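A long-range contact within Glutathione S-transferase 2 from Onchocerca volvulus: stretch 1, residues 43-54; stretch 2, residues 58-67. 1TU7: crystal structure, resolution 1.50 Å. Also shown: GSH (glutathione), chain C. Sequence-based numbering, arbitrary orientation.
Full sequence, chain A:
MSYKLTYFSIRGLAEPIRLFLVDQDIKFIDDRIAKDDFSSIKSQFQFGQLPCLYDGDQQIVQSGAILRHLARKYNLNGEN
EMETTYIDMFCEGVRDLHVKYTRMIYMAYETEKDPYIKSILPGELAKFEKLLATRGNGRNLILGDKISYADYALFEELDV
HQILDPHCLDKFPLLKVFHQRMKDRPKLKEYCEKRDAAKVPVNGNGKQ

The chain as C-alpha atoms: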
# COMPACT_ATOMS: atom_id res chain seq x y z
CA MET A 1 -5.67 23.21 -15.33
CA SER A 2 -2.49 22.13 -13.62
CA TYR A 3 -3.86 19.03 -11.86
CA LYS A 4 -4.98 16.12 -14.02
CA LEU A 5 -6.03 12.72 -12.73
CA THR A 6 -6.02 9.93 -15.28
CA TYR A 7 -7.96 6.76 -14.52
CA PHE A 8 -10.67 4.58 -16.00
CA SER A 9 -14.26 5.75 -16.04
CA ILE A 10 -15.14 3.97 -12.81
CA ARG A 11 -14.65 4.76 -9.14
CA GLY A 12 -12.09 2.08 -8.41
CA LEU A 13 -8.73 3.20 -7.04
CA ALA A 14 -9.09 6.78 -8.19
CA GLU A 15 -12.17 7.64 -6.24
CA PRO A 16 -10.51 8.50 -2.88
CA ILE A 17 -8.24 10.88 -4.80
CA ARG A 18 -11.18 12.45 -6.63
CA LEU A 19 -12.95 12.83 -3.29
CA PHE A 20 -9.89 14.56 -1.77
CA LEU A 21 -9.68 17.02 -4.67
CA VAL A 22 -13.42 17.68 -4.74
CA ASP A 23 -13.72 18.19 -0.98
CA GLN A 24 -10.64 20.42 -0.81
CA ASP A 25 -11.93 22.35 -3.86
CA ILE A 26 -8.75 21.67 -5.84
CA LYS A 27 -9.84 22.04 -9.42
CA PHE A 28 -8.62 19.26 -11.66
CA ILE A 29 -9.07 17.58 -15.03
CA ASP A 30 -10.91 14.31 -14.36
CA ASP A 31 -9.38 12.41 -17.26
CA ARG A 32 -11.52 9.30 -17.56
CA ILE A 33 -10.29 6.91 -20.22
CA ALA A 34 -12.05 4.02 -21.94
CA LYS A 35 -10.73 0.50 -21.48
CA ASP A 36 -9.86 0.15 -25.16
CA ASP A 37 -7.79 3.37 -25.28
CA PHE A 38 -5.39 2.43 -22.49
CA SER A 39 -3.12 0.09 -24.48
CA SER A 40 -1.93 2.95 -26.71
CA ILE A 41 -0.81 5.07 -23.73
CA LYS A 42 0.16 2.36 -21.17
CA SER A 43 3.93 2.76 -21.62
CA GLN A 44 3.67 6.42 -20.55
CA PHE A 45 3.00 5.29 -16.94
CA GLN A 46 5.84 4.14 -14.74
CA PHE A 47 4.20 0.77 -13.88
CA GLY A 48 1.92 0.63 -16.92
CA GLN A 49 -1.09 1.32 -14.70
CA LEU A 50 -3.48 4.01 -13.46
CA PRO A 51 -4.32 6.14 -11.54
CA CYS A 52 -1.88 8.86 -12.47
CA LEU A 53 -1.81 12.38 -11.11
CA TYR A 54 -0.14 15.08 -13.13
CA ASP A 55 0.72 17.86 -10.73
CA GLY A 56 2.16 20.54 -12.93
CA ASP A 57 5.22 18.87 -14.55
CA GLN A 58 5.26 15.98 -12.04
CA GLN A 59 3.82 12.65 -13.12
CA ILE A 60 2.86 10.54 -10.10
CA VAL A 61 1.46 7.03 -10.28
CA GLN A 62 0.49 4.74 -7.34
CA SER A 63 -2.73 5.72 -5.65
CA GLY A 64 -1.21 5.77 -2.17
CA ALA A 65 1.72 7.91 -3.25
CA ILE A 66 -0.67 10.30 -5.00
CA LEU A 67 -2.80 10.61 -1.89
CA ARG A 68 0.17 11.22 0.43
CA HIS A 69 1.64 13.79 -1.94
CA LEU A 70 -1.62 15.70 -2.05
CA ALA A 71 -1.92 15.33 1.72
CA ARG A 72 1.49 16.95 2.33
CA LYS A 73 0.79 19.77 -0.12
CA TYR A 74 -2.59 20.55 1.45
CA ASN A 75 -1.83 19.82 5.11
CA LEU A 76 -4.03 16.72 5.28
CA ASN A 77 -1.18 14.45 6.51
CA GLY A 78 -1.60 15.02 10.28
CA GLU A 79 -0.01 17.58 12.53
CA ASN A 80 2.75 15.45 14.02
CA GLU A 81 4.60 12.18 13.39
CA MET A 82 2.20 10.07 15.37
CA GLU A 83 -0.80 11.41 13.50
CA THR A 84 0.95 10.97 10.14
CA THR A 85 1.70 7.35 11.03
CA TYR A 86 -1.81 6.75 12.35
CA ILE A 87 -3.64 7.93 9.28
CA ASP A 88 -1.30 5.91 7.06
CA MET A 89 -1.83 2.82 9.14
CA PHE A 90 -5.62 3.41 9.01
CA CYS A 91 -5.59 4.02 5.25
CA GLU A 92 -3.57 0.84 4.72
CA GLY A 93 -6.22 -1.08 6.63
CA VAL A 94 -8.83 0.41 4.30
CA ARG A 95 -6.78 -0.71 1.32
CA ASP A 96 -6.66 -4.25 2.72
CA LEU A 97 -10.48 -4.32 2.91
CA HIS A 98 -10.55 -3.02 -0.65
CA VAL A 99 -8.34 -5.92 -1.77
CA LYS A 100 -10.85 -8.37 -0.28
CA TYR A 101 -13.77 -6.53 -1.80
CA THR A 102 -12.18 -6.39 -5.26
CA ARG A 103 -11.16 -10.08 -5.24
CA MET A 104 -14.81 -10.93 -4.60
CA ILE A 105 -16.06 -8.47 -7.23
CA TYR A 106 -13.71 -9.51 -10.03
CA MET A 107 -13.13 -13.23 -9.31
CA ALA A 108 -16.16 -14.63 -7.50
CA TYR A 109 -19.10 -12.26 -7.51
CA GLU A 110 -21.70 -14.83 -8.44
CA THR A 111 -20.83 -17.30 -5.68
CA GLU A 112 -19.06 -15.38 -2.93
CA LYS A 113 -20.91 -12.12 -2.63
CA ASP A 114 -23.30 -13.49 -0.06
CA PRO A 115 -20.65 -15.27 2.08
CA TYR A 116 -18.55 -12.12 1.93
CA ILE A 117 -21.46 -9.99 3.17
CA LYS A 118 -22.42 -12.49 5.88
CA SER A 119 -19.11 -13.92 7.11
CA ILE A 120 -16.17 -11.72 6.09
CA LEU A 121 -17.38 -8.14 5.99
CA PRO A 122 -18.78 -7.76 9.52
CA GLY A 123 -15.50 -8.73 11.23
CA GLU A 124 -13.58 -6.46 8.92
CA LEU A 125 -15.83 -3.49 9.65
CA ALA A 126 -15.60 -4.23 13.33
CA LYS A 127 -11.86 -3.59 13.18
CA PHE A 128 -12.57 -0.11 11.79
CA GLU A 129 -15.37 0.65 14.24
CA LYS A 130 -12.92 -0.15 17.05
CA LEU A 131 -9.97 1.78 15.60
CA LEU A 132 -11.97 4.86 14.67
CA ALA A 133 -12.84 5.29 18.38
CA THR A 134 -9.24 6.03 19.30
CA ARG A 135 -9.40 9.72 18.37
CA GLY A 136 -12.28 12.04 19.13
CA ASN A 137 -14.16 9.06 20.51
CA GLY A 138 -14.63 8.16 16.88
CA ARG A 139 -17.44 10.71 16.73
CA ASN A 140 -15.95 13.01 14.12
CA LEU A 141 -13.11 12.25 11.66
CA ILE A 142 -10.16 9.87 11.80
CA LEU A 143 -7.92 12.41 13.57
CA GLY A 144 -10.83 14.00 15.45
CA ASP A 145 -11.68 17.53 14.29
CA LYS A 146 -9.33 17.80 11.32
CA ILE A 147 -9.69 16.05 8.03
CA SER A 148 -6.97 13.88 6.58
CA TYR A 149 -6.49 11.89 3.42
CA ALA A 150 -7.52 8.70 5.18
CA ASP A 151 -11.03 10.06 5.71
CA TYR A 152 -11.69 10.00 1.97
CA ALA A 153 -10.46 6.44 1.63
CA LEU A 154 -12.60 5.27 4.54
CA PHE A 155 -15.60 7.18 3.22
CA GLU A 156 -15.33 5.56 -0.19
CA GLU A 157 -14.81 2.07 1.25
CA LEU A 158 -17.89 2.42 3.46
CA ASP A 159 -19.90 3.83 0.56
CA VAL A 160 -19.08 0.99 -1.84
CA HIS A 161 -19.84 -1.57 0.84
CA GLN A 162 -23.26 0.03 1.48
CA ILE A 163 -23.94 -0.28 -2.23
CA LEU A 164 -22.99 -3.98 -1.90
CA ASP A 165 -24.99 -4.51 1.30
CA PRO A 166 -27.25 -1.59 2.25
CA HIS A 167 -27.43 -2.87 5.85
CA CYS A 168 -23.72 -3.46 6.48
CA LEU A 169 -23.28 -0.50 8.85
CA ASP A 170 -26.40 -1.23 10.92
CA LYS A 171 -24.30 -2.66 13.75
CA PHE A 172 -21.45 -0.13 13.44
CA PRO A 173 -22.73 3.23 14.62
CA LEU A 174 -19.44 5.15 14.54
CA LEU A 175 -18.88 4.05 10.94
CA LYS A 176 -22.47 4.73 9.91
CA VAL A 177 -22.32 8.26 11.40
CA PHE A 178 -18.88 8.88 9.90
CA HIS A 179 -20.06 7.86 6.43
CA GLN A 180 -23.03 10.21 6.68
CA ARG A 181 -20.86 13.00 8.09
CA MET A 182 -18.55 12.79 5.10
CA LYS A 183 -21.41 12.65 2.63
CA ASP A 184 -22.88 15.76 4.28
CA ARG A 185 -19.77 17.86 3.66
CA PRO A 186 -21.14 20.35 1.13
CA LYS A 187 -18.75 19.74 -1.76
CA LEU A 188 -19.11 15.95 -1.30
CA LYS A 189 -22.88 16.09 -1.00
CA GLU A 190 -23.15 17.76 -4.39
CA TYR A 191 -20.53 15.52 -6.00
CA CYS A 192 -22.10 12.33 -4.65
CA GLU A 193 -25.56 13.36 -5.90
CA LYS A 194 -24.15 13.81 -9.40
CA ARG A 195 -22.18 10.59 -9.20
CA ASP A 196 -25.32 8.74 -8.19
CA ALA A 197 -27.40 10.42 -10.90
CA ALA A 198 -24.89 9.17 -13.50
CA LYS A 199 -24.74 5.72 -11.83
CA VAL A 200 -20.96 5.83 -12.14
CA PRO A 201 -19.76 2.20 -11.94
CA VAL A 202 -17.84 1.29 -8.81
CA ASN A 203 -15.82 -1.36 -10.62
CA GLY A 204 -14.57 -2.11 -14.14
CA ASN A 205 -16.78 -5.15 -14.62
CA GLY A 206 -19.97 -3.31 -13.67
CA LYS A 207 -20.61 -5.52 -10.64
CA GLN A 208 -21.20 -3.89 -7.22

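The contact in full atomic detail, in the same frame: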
# COMPACT_ATOMS: atom_id res chain seq x y z
N SER A 43 2.49 2.62 -21.84
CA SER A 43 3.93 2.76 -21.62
C SER A 43 4.32 4.13 -21.05
O SER A 43 5.43 4.29 -20.53
CB SER A 43 4.72 2.49 -22.91
OG SER A 43 4.52 3.52 -23.83
N GLN A 44 3.42 5.10 -21.12
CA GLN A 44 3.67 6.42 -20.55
C GLN A 44 3.66 6.45 -19.02
O GLN A 44 4.10 7.43 -18.44
CB GLN A 44 2.62 7.39 -21.02
CG GLN A 44 2.62 7.55 -22.54
CD GLN A 44 1.62 8.56 -23.01
OE1 GLN A 44 1.11 9.36 -22.23
NE2 GLN A 44 1.34 8.55 -24.31
N PHE A 45 3.16 5.39 -18.40
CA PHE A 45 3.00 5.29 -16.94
C PHE A 45 4.07 4.39 -16.39
O PHE A 45 4.35 3.36 -16.97
CB PHE A 45 1.59 4.84 -16.63
CG PHE A 45 0.58 5.76 -17.23
CD1 PHE A 45 -0.01 5.45 -18.44
CD2 PHE A 45 0.35 7.00 -16.68
CE1 PHE A 45 -0.88 6.35 -19.06
CE2 PHE A 45 -0.52 7.90 -17.27
CZ PHE A 45 -1.14 7.57 -18.47
N GLN A 46 4.64 4.78 -15.26
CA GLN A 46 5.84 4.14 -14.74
C GLN A 46 5.68 2.64 -14.43
O GLN A 46 6.65 1.89 -14.54
CB GLN A 46 6.34 4.90 -13.51
CG GLN A 46 6.85 6.31 -13.82
CD GLN A 46 5.84 7.44 -13.55
OE1 GLN A 46 6.21 8.53 -13.03
NE2 GLN A 46 4.61 7.22 -13.93
N PHE A 47 4.49 2.19 -14.03
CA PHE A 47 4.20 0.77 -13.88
C PHE A 47 3.16 0.25 -14.87
O PHE A 47 2.62 -0.81 -14.68
CB PHE A 47 3.81 0.45 -12.43
CG PHE A 47 4.88 0.80 -11.46
CD1 PHE A 47 4.80 1.91 -10.62
CD2 PHE A 47 6.02 0.03 -11.42
CE1 PHE A 47 5.85 2.20 -9.77
CE2 PHE A 47 7.01 0.26 -10.60
CZ PHE A 47 6.97 1.40 -9.80
N GLY A 48 2.89 1.02 -15.91
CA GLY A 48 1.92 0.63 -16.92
C GLY A 48 0.49 0.62 -16.44
O GLY A 48 -0.35 -0.05 -17.03
N GLN A 49 0.22 1.35 -15.36
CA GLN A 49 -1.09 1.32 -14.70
C GLN A 49 -1.53 2.72 -14.25
O GLN A 49 -0.77 3.69 -14.23
CB GLN A 49 -1.03 0.35 -13.50
CG GLN A 49 -0.85 -1.11 -13.96
CD GLN A 49 -1.31 -2.12 -12.94
OE1 GLN A 49 -2.13 -3.01 -13.25
NE2 GLN A 49 -0.82 -2.00 -11.74
N LEU A 50 -2.81 2.80 -13.95
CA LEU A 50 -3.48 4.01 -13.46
C LEU A 50 -3.98 3.72 -12.04
O LEU A 50 -4.18 2.56 -11.69
CB LEU A 50 -4.64 4.35 -14.39
CG LEU A 50 -4.24 4.60 -15.85
CD1 LEU A 50 -5.47 4.93 -16.71
CD2 LEU A 50 -3.19 5.66 -15.99
N PRO A 51 -4.26 4.72 -11.20
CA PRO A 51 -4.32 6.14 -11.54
C PRO A 51 -2.98 6.82 -11.66
O PRO A 51 -1.97 6.32 -11.16
CB PRO A 51 -5.09 6.72 -10.36
CG PRO A 51 -4.76 5.84 -9.23
CD PRO A 51 -4.70 4.47 -9.83
N CYS A 52 -3.00 7.93 -12.39
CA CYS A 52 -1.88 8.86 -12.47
C CYS A 52 -2.31 10.26 -12.18
O CYS A 52 -3.29 10.70 -12.77
CB CYS A 52 -1.30 8.80 -13.88
SG CYS A 52 0.13 9.84 -14.17
N LEU A 53 -1.61 10.96 -11.30
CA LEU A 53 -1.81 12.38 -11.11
C LEU A 53 -0.67 13.14 -11.77
O LEU A 53 0.50 12.92 -11.44
CB LEU A 53 -1.86 12.74 -9.62
CG LEU A 53 -2.04 14.23 -9.36
CD1 LEU A 53 -3.47 14.63 -9.68
CD2 LEU A 53 -1.61 14.49 -7.90
N TYR A 54 -1.04 14.04 -12.66
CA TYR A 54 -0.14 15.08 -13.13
C TYR A 54 -0.34 16.30 -12.27
O TYR A 54 -1.44 16.84 -12.19
CB TYR A 54 -0.43 15.39 -14.60
CG TYR A 54 -0.36 14.19 -15.54
CD1 TYR A 54 -1.49 13.41 -15.81
CD2 TYR A 54 0.85 13.84 -16.17
CE1 TYR A 54 -1.44 12.34 -16.67
CE2 TYR A 54 0.90 12.76 -17.04
CZ TYR A 54 -0.24 12.03 -17.30
OH TYR A 54 -0.23 10.96 -18.19
N GLN A 58 4.97 17.20 -12.77
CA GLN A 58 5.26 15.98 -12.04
C GLN A 58 4.22 14.93 -12.38
O GLN A 58 3.03 15.19 -12.26
CB GLN A 58 5.21 16.24 -10.54
CG GLN A 58 5.85 15.21 -9.68
CD GLN A 58 5.86 15.59 -8.21
OE1 GLN A 58 5.32 16.64 -7.81
NE2 GLN A 58 6.48 14.75 -7.39
N GLN A 59 4.66 13.76 -12.81
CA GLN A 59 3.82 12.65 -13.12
C GLN A 59 3.96 11.60 -12.02
O GLN A 59 5.02 10.98 -11.84
CB GLN A 59 4.20 12.04 -14.48
CG GLN A 59 3.29 10.90 -14.87
CD GLN A 59 3.77 10.02 -16.02
OE1 GLN A 59 4.96 9.94 -16.27
NE2 GLN A 59 2.86 9.30 -16.63
N ILE A 60 2.87 11.40 -11.27
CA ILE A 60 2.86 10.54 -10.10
C ILE A 60 1.85 9.41 -10.29
O ILE A 60 0.65 9.66 -10.39
CB ILE A 60 2.49 11.35 -8.85
CG1 ILE A 60 3.33 12.62 -8.76
CG2 ILE A 60 2.68 10.47 -7.62
CD1 ILE A 60 2.79 13.61 -7.76
N VAL A 61 2.32 8.18 -10.36
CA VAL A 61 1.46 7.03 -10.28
C VAL A 61 1.51 6.45 -8.85
O VAL A 61 2.24 6.97 -8.00
CB VAL A 61 1.76 5.96 -11.38
CG1 VAL A 61 1.50 6.54 -12.75
CG2 VAL A 61 3.19 5.41 -11.28
N GLN A 62 0.69 5.42 -8.62
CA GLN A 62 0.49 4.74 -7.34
C GLN A 62 -0.47 5.54 -6.48
O GLN A 62 -0.12 6.57 -5.93
CB GLN A 62 1.79 4.40 -6.61
CG GLN A 62 2.59 3.32 -7.32
CD GLN A 62 2.02 1.93 -7.23
OE1 GLN A 62 2.49 1.00 -7.93
NE2 GLN A 62 1.05 1.75 -6.39
N SER A 63 -1.68 5.01 -6.34
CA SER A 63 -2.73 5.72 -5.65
C SER A 63 -2.33 6.17 -4.26
O SER A 63 -2.67 7.27 -3.87
CB SER A 63 -4.00 4.88 -5.58
OG SER A 63 -3.83 3.67 -4.84
N GLY A 64 -1.61 5.35 -3.49
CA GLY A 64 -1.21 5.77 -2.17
C GLY A 64 -0.19 6.88 -2.16
O GLY A 64 -0.21 7.77 -1.31
N ALA A 65 0.72 6.85 -3.12
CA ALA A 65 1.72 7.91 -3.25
C ALA A 65 1.08 9.22 -3.69
O ALA A 65 1.45 10.28 -3.23
CB ALA A 65 2.83 7.53 -4.23
N ILE A 66 0.08 9.13 -4.56
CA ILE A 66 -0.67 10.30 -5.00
C ILE A 66 -1.37 10.93 -3.81
O ILE A 66 -1.27 12.14 -3.58
CB ILE A 66 -1.70 9.92 -6.10
CG1 ILE A 66 -1.01 9.47 -7.40
CG2 ILE A 66 -2.65 11.10 -6.36
CD1 ILE A 66 -1.92 8.75 -8.38
N LEU A 67 -2.07 10.11 -3.05
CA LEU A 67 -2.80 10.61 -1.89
C LEU A 67 -1.87 11.27 -0.86
O LEU A 67 -2.19 12.33 -0.34
CB LEU A 67 -3.59 9.48 -1.26
CG LEU A 67 -5.01 9.51 -0.79
CD1 LEU A 67 -5.90 10.47 -1.55
CD2 LEU A 67 -5.48 8.05 -0.92
N1 GSH C . -0.89 -0.32 -6.56
CA1 GSH C . -1.57 0.32 -7.63
C1 GSH C . -2.12 1.63 -7.26
O11 GSH C . -2.63 1.67 -6.01
O12 GSH C . -2.27 2.70 -7.95
CB1 GSH C . -2.46 -0.43 -8.52
CG1 GSH C . -2.78 0.17 -9.87
CD1 GSH C . -3.68 -0.76 -10.67
OE1 GSH C . -3.88 -2.02 -10.22
N2 GSH C . -4.24 -0.28 -11.75
CA2 GSH C . -5.19 -1.04 -12.58
C2 GSH C . -4.85 -0.81 -14.00
O2 GSH C . -4.23 0.36 -14.40
CB2 GSH C . -6.61 -0.55 -12.36
SG2 GSH C . -7.27 -1.08 -10.77
N3 GSH C . -5.13 -1.75 -14.89
CA3 GSH C . -4.81 -1.49 -16.26
C3 GSH C . -3.82 -2.48 -16.78
O31 GSH C . -2.92 -3.09 -16.04
O32 GSH C . -3.88 -2.75 -18.15
O HOH W 1 -1.15 3.83 -10.19

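The apolar centre of the contact is built on both faces of a short antiparallel ribbon, in which strand 52-54 runs against the strand that begins at Gln-58, their axes approaching to 4.6 Å. On one face Leu-53 lies beside Ile-60 and reaches the first helical turn after the strand, where its CB comes within 3.7 Å of CG2 of Ile-66. The CD1 atom of Ile-66 also approaches Pro-51, 4.2 Å from its CG, so the branched side chain bridges the proline ring and the leucine. On the other face Val-61 is the hub. Its CG1 lies 3.8 Å from CB of Cys-52 and 4.1 Å from CD2 of Phe-45, meeting the phenylalanine ring at its edge, while its CG2 packs 3.9 Å from CD1 of Phe-47. The two phenylalanines are brought to this valine by the loop before the strand: a type I turn from Phe-45 to Gly-48 is closed by a 3.0 Å hydrogen bond from Gly-48 N to Phe-45 O, and Gly-48 ends it with a positive phi, which glycine tolerates readily.

The backbone joins the two strands between these clusters. Leu-53 and Ile-60 form a hydrogen-bonded pair, with Leu-53 N donating to Ile-60 O and Ile-60 N to Leu-53 O, each at 2.8 Å. At the neighbouring non-hydrogen-bonded pair, Tyr-54 sits opposite Gln-59, and the tyrosine CE2 rests 3.7 Å from the glutamine CG. A CA-H...O contact from Tyr-54 CA to Gln-58 O, 3.3 Å, adds to the strand pairing.

Gln-59 carries the contact from this apolar surface to its polar rim. Its extended side chain lays CG 3.4 Å from SG of Cys-52, then ends in an amide whose NE2 donates a nearly straight 2.9 Å hydrogen bond to Gln-44 O. A side chain of the second strand thereby ties down the loop that precedes the turn.

At the glutathione site the cis peptide bond before Pro-51 accompanies a change from ligand-binding loop to strand. Leu-50 pairs with the ligand through its backbone, Leu-50 N donating to GSH O2 at 2.9 Å and GSH N2 to Leu-50 O at 2.8 Å. From the second stretch, at the start of the helix, Ser-63 N donates to GSH O12 at 2.9 Å and Ser-63 OG to GSH O11 at 2.6 Å. One water links all three components: it donates to Pro-51 O (2.8 Å) and GSH O12 (2.7 Å) and accepts from Gln-62 N (2.9 Å), bridging a gap between the stretches that the backbone does not close directly.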